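Local atomic coordinates of L-lysine 6-monooxygenase (Pseudomonas syringae pv. tomato, PDB entry 5CQF), a protein that probably hydroxylates the side-chain amine of L-lysine in siderophore biosynthesis, as an FAD- and NADP-dependent flavoprotein monooxygenase. Residues S158-S170 and G388-S400. Numbering follows the deposited sequence.
Sequences SFATRNLVLSSGS and GACDVNIWVNGLS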
ATOM      1  N   SER A 158      34.691 -41.239   6.273  1.00 77.75           N
ATOM      2  CA  SER A 158      33.951 -41.274   7.533  1.00 78.13           C
ATOM      3  C   SER A 158      34.479 -40.234   8.515  1.00 76.06           C
ATOM      4  O   SER A 158      35.649 -39.841   8.432  1.00 77.09           O
ATOM      5  CB  SER A 158      34.029 -42.671   8.170  1.00 78.38           C
ATOM      6  OG  SER A 158      35.155 -42.783   9.029  1.00 79.97           O
ATOM      7  N   PHE A 159      33.614 -39.808   9.445  1.00 72.28           N
ATOM      8  CA  PHE A 159      33.936 -38.739  10.404  1.00 68.95           C
ATOM      9  C   PHE A 159      33.398 -39.044  11.785  1.00 67.70           C
ATOM     10  O   PHE A 159      32.285 -39.552  11.933  1.00 69.07           O
ATOM     11  CB  PHE A 159      33.374 -37.402   9.943  1.00 66.25           C
ATOM     12  CG  PHE A 159      33.678 -37.081   8.520  1.00 66.92           C
ATOM     13  CD1 PHE A 159      32.852 -37.530   7.508  1.00 65.80           C
ATOM     14  CD2 PHE A 159      34.793 -36.324   8.187  1.00 70.69           C
ATOM     15  CE1 PHE A 159      33.128 -37.240   6.186  1.00 68.90           C
ATOM     16  CE2 PHE A 159      35.076 -36.027   6.863  1.00 71.86           C
ATOM     17  CZ  PHE A 159      34.242 -36.484   5.858  1.00 70.22           C
ATOM     18  N   ALA A 160      34.187 -38.702  12.796  1.00 68.49           N
ATOM     19  CA  ALA A 160      33.889 -39.068  14.175  1.00 68.78           C
ATOM     20  C   ALA A 160      33.698 -37.832  15.039  1.00 65.74           C
ATOM     21  O   ALA A 160      34.441 -36.851  14.898  1.00 67.31           O
ATOM     22  CB  ALA A 160      35.007 -39.936  14.735  1.00 70.89           C
ATOM     23  N   THR A 161      32.713 -37.879  15.934  1.00 61.00           N
ATOM     24  CA  THR A 161      32.406 -36.730  16.776  1.00 60.15           C
ATOM     25  C   THR A 161      31.542 -37.128  17.955  1.00 60.29           C
ATOM     26  O   THR A 161      30.800 -38.094  17.872  1.00 58.95           O
ATOM     27  CB  THR A 161      31.665 -35.645  15.962  1.00 58.17           C
ATOM     28  OG1 THR A 161      31.602 -34.434  16.715  1.00 57.07           O
ATOM     29  CG2 THR A 161      30.247 -36.098  15.635  1.00 56.49           C
ATOM     30  N   ARG A 162      31.632 -36.372  19.044  1.00 63.31           N
ATOM     31  CA  ARG A 162      30.664 -36.460  20.148  1.00 65.50           C
ATOM     32  C   ARG A 162      29.473 -35.498  19.956  1.00 63.08           C
ATOM     33  O   ARG A 162      28.498 -35.548  20.717  1.00 61.25           O
ATOM     34  CB  ARG A 162      31.343 -36.117  21.489  1.00 72.86           C
ATOM     35  CG  ARG A 162      32.421 -37.078  21.971  1.00 79.25           C
ATOM     36  CD  ARG A 162      32.953 -36.667  23.350  1.00 86.70           C
ATOM     37  NE  ARG A 162      34.183 -37.388  23.737  1.00 95.79           N
ATOM     38  CZ  ARG A 162      34.244 -38.533  24.437  1.00 96.28           C
ATOM     39  NH1 ARG A 162      33.150 -39.157  24.877  1.00 96.30           N
ATOM     40  NH2 ARG A 162      35.431 -39.069  24.703  1.00100.86           N
ATOM     41  N   ASN A 163      29.552 -34.588  18.981  1.00 60.21           N
ATOM     42  CA  ASN A 163      28.564 -33.517  18.879  1.00 55.94           C
ATOM     43  C   ASN A 163      27.995 -33.417  17.489  1.00 53.61           C
ATOM     44  O   ASN A 163      28.717 -33.124  16.550  1.00 53.23           O
ATOM     45  CB  ASN A 163      29.190 -32.209  19.320  1.00 55.78           C
ATOM     46  CG  ASN A 163      29.621 -32.259  20.777  1.00 57.78           C
ATOM     47  OD1 ASN A 163      28.780 -32.454  21.669  1.00 59.96           O
ATOM     48  ND2 ASN A 163      30.922 -32.141  21.028  1.00 54.86           N
ATOM     49  N   LEU A 164      26.699 -33.695  17.361  1.00 50.93           N
ATOM     50  CA  LEU A 164      26.082 -33.822  16.050  1.00 50.31           C
ATOM     51  C   LEU A 164      24.914 -32.848  15.888  1.00 49.26           C
ATOM     52  O   LEU A 164      24.063 -32.754  16.769  1.00 50.37           O
ATOM     53  CB  LEU A 164      25.576 -35.250  15.858  1.00 49.34           C
ATOM     54  CG  LEU A 164      24.994 -35.563  14.470  1.00 48.61           C
ATOM     55  CD1 LEU A 164      26.091 -35.591  13.418  1.00 49.77           C
ATOM     56  CD2 LEU A 164      24.220 -36.870  14.459  1.00 47.43           C
ATOM     57  N   VAL A 165      24.875 -32.132  14.762  1.00 48.00           N
ATOM     58  CA  VAL A 165      23.760 -31.234  14.440  1.00 44.06           C
ATOM     59  C   VAL A 165      23.118 -31.695  13.144  1.00 43.63           C
ATOM     60  O   VAL A 165      23.805 -31.900  12.151  1.00 42.04           O
ATOM     61  CB  VAL A 165      24.236 -29.773  14.301  1.00 44.97           C
ATOM     62  CG1 VAL A 165      23.055 -28.845  14.021  1.00 43.36           C
ATOM     63  CG2 VAL A 165      24.971 -29.332  15.563  1.00 44.72           C
ATOM     64  N   LEU A 166      21.803 -31.893  13.153  1.00 46.31           N
ATOM     65  CA  LEU A 166      21.106 -32.295  11.936  1.00 49.59           C
ATOM     66  C   LEU A 166      20.383 -31.105  11.432  1.00 50.31           C
ATOM     67  O   LEU A 166      19.512 -30.631  12.108  1.00 46.46           O
ATOM     68  CB  LEU A 166      20.087 -33.392  12.193  1.00 51.66           C
ATOM     69  CG  LEU A 166      20.581 -34.825  12.039  1.00 50.73           C
ATOM     70  CD1 LEU A 166      21.576 -35.137  13.123  1.00 51.18           C
ATOM     71  CD2 LEU A 166      19.377 -35.752  12.114  1.00 50.86           C
ATOM     72  N   SER A 167      20.774 -30.644  10.245  1.00 59.14           N
ATOM     73  CA  SER A 167      20.295 -29.402   9.617  1.00 64.26           C
ATOM     74  C   SER A 167      19.918 -29.738   8.194  1.00 69.60           C
ATOM     75  O   SER A 167      20.158 -28.944   7.284  1.00 71.08           O
ATOM     76  CB  SER A 167      21.415 -28.326   9.568  1.00 65.23           C
ATOM     77  OG  SER A 167      21.713 -27.741  10.833  1.00 63.77           O
ATOM     78  N   SER A 168      19.390 -30.943   7.997  1.00 77.89           N
ATOM     79  CA  SER A 168      19.066 -31.463   6.657  1.00 77.41           C
ATOM     80  C   SER A 168      17.543 -31.440   6.426  1.00 83.18           C
ATOM     81  O   SER A 168      17.099 -31.315   5.284  1.00 84.44           O
ATOM     82  CB  SER A 168      19.656 -32.874   6.461  1.00 71.70           C
ATOM     83  OG  SER A 168      19.816 -33.559   7.696  1.00 58.99           O
ATOM     84  N   GLY A 169      16.761 -31.557   7.507  1.00100.52           N
ATOM     85  CA  GLY A 169      15.309 -31.366   7.458  1.00 99.16           C
ATOM     86  C   GLY A 169      14.501 -32.656   7.482  1.00101.97           C
ATOM     87  O   GLY A 169      14.677 -33.496   8.378  1.00106.33           O
ATOM     88  N   SER A 170      13.603 -32.794   6.498  1.00 97.64           N
ATOM     89  CA  SER A 170      12.660 -33.919   6.407  1.00 91.42           C
ATOM     90  C   SER A 170      12.268 -34.156   4.958  1.00 86.18           C
ATOM     91  O   SER A 170      12.736 -33.436   4.084  1.00 89.26           O
ATOM     92  CB  SER A 170      11.424 -33.632   7.248  1.00 91.60           C
ATOM     93  OG  SER A 170      11.702 -33.916   8.605  1.00 98.94           O
ATOM     94  N   GLY A 388      21.898 -43.573  28.572  1.00 88.44           N
ATOM     95  CA  GLY A 388      23.092 -44.420  28.567  1.00 91.51           C
ATOM     96  C   GLY A 388      24.187 -43.944  27.628  1.00 94.36           C
ATOM     97  O   GLY A 388      24.877 -44.763  27.005  1.00 95.39           O
ATOM     98  N   ALA A 389      24.340 -42.622  27.533  1.00 97.10           N
ATOM     99  CA  ALA A 389      25.318 -41.983  26.648  1.00 95.78           C
ATOM    100  C   ALA A 389      26.292 -41.147  27.480  1.00 98.02           C
ATOM    101  O   ALA A 389      25.886 -40.460  28.418  1.00 96.11           O
ATOM    102  CB  ALA A 389      24.608 -41.112  25.619  1.00 91.42           C
ATOM    103  N   CYS A 390      27.575 -41.225  27.136  1.00105.82           N
ATOM    104  CA  CYS A 390      28.645 -40.509  27.852  1.00111.07           C
ATOM    105  C   CYS A 390      29.165 -39.401  26.950  1.00112.21           C
ATOM    106  O   CYS A 390      29.879 -39.676  25.980  1.00115.17           O
ATOM    107  CB  CYS A 390      29.819 -41.450  28.206  1.00111.42           C
ATOM    108  SG  CYS A 390      29.795 -42.325  29.799  1.00107.10           S
ATOM    109  N   ASP A 391      28.799 -38.158  27.265  1.00111.65           N
ATOM    110  CA  ASP A 391      29.302 -36.961  26.560  1.00108.64           C
ATOM    111  C   ASP A 391      28.801 -36.764  25.114  1.00 97.61           C
ATOM    112  O   ASP A 391      29.300 -35.864  24.438  1.00103.10           O
ATOM    113  CB  ASP A 391      30.853 -36.926  26.544  1.00113.99           C
ATOM    114  CG  ASP A 391      31.456 -36.604  27.895  1.00117.66           C
ATOM    115  OD1 ASP A 391      31.082 -35.563  28.473  1.00119.36           O
ATOM    116  OD2 ASP A 391      32.327 -37.374  28.360  1.00117.35           O
ATOM    117  N   VAL A 392      27.844 -37.568  24.633  1.00 86.52           N
ATOM    118  CA  VAL A 392      27.382 -37.446  23.232  1.00 78.47           C
ATOM    119  C   VAL A 392      26.102 -36.609  23.107  1.00 71.23           C
ATOM    120  O   VAL A 392      25.068 -36.910  23.716  1.00 65.63           O
ATOM    121  CB  VAL A 392      27.196 -38.807  22.524  1.00 75.87           C
ATOM    122  CG1 VAL A 392      26.731 -38.622  21.082  1.00 70.98           C
ATOM    123  CG2 VAL A 392      28.499 -39.573  22.535  1.00 78.43           C
ATOM    124  N   ASN A 393      26.193 -35.559  22.295  1.00 64.62           N
ATOM    125  CA  ASN A 393      25.098 -34.640  22.107  1.00 59.64           C
ATOM    126  C   ASN A 393      24.678 -34.538  20.672  1.00 52.56           C
ATOM    127  O   ASN A 393      25.494 -34.563  19.743  1.00 47.07           O
ATOM    128  CB  ASN A 393      25.483 -33.272  22.621  1.00 64.18           C
ATOM    129  CG  ASN A 393      25.997 -33.325  24.036  1.00 67.75           C
ATOM    130  OD1 ASN A 393      25.216 -33.394  24.977  1.00 71.22           O
ATOM    131  ND2 ASN A 393      27.319 -33.306  24.194  1.00 68.32           N
ATOM    132  N   ILE A 394      23.368 -34.422  20.510  1.00 51.31           N
ATOM    133  CA  ILE A 394      22.766 -34.282  19.203  1.00 49.19           C
ATOM    134  C   ILE A 394      21.727 -33.178  19.272  1.00 47.14           C
ATOM    135  O   ILE A 394      21.024 -33.041  20.281  1.00 44.60           O
ATOM    136  CB  ILE A 394      22.116 -35.597  18.738  1.00 50.87           C
ATOM    137  CG1 ILE A 394      23.124 -36.770  18.800  1.00 51.97           C
ATOM    138  CG2 ILE A 394      21.580 -35.455  17.319  1.00 50.46           C
ATOM    139  CD1 ILE A 394      22.475 -38.128  18.825  1.00 51.96           C
ATOM    140  N   TRP A 395      21.660 -32.400  18.191  1.00 46.73           N
ATOM    141  CA  TRP A 395      20.718 -31.294  18.040  1.00 45.68           C
ATOM    142  C   TRP A 395      20.001 -31.489  16.732  1.00 45.83           C
ATOM    143  O   TRP A 395      20.638 -31.905  15.753  1.00 49.70           O
ATOM    144  CB  TRP A 395      21.450 -29.974  17.970  1.00 44.87           C
ATOM    145  CG  TRP A 395      22.043 -29.512  19.271  1.00 47.14           C
ATOM    146  CD1 TRP A 395      21.460 -28.686  20.189  1.00 47.99           C
ATOM    147  CD2 TRP A 395      23.343 -29.822  19.787  1.00 44.56           C
ATOM    148  NE1 TRP A 395      22.308 -28.481  21.243  1.00 46.87           N
ATOM    149  CE2 TRP A 395      23.469 -29.167  21.022  1.00 45.21           C
ATOM    150  CE3 TRP A 395      24.390 -30.613  19.340  1.00 45.02           C
ATOM    151  CZ2 TRP A 395      24.603 -29.267  21.808  1.00 46.66           C
ATOM    152  CZ3 TRP A 395      25.527 -30.709  20.117  1.00 45.69           C
ATOM    153  CH2 TRP A 395      25.624 -30.039  21.339  1.00 46.81           C
ATOM    154  N   VAL A 396      18.701 -31.208  16.705  1.00 42.02           N
ATOM    155  CA  VAL A 396      17.979 -31.115  15.437  1.00 42.99           C
ATOM    156  C   VAL A 396      17.639 -29.654  15.175  1.00 42.61           C
ATOM    157  O   VAL A 396      16.849 -29.073  15.889  1.00 42.91           O
ATOM    158  CB  VAL A 396      16.708 -31.980  15.397  1.00 43.45           C
ATOM    159  CG1 VAL A 396      16.013 -31.857  14.039  1.00 43.34           C
ATOM    160  CG2 VAL A 396      17.058 -33.427  15.662  1.00 42.70           C
ATOM    161  N   ASN A 397      18.264 -29.071  14.154  1.00 43.10           N
ATOM    162  CA  ASN A 397      18.154 -27.629  13.878  1.00 44.47           C
ATOM    163  C   ASN A 397      16.947 -27.286  13.007  1.00 45.38           C
ATOM    164  O   ASN A 397      17.080 -26.891  11.843  1.00 50.28           O
ATOM    165  CB  ASN A 397      19.445 -27.127  13.228  1.00 42.17           C
ATOM    166  CG  ASN A 397      19.569 -25.630  13.261  1.00 42.51           C
ATOM    167  OD1 ASN A 397      18.670 -24.933  13.715  1.00 42.21           O
ATOM    168  ND2 ASN A 397      20.703 -25.118  12.778  1.00 43.07           N
ATOM    169  N   GLY A 398      15.765 -27.417  13.585  1.00 45.61           N
ATOM    170  CA  GLY A 398      14.523 -27.137  12.854  1.00 44.56           C
ATOM    171  C   GLY A 398      13.340 -27.131  13.805  1.00 43.86           C
ATOM    172  O   GLY A 398      13.467 -27.504  14.973  1.00 42.84           O
ATOM    173  N   LEU A 399      12.205 -26.667  13.305  1.00 43.44           N
ATOM    174  CA  LEU A 399      10.950 -26.754  14.021  1.00 44.57           C
ATOM    175  C   LEU A 399      10.162 -27.987  13.581  1.00 45.43           C
ATOM    176  O   LEU A 399      10.437 -28.572  12.539  1.00 45.21           O
ATOM    177  CB  LEU A 399      10.130 -25.492  13.791  1.00 44.50           C
ATOM    178  CG  LEU A 399      10.693 -24.260  14.518  1.00 44.03           C
ATOM    179  CD1 LEU A 399       9.963 -23.002  14.086  1.00 44.33           C
ATOM    180  CD2 LEU A 399      10.578 -24.419  16.026  1.00 43.03           C
ATOM    181  N   SER A 400       9.211 -28.382  14.423  1.00 45.70           N
ATOM    182  CA  SER A 400       8.187 -29.402  14.111  1.00 43.52           C
ATOM    183  C   SER A 400       7.001 -29.198  15.039  1.00 43.51           C
ATOM    184  O   SER A 400       7.161 -28.705  16.168  1.00 43.42           O
ATOM    185  CB  SER A 400       8.714 -30.824  14.303  1.00 41.73           C
ATOM    186  OG  SER A 400       9.112 -31.063  15.633  1.00 40.41           O
TER
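Trp395 turns a ring edge to the neighbouring strand: the backbone O of Leu164 lies in the plane of the indole, 3.4 Å from CE3, and OD1 of Asn163 also sits near that plane. Val165 meets the same benzo side obliquely, its CG2 4.0 Å from CE3. At the Arg162 guanidinium, the O of Cys390 lies at the edge, in plane, 3.5 Å from NH1; the Asp391 carboxylate stands at 85° to it, OD2 4.0 Å from NH1, a long salt bridge of charges alone. The amides of Asn163 and Asn393 run side by side, almost coplanar (6°), both with CG beside the backbone N and so directed the same way. ND2 of Asn393 donates to OD1 of Asn163 at 3.0 Å, nearly in line with its C=O. ND2 of Asn163 also meets the carbonyl of Asp15, and OD1 of Asn393 meets Arg383, which together hold both amides in this orientation. Helix 412-428 packs against Trp395. On the opposite face, Leu164, Ile394 and Leu166 form an apolar layer. Five backbone bonds join 162-166 to 393-397 in parallel register. Strand 393-396 is thereby outermost beside 163-166, which flanks 16-19, completing the parallel sheet of a Rossmann-type dinucleotide-binding domain, probably the one for FAD.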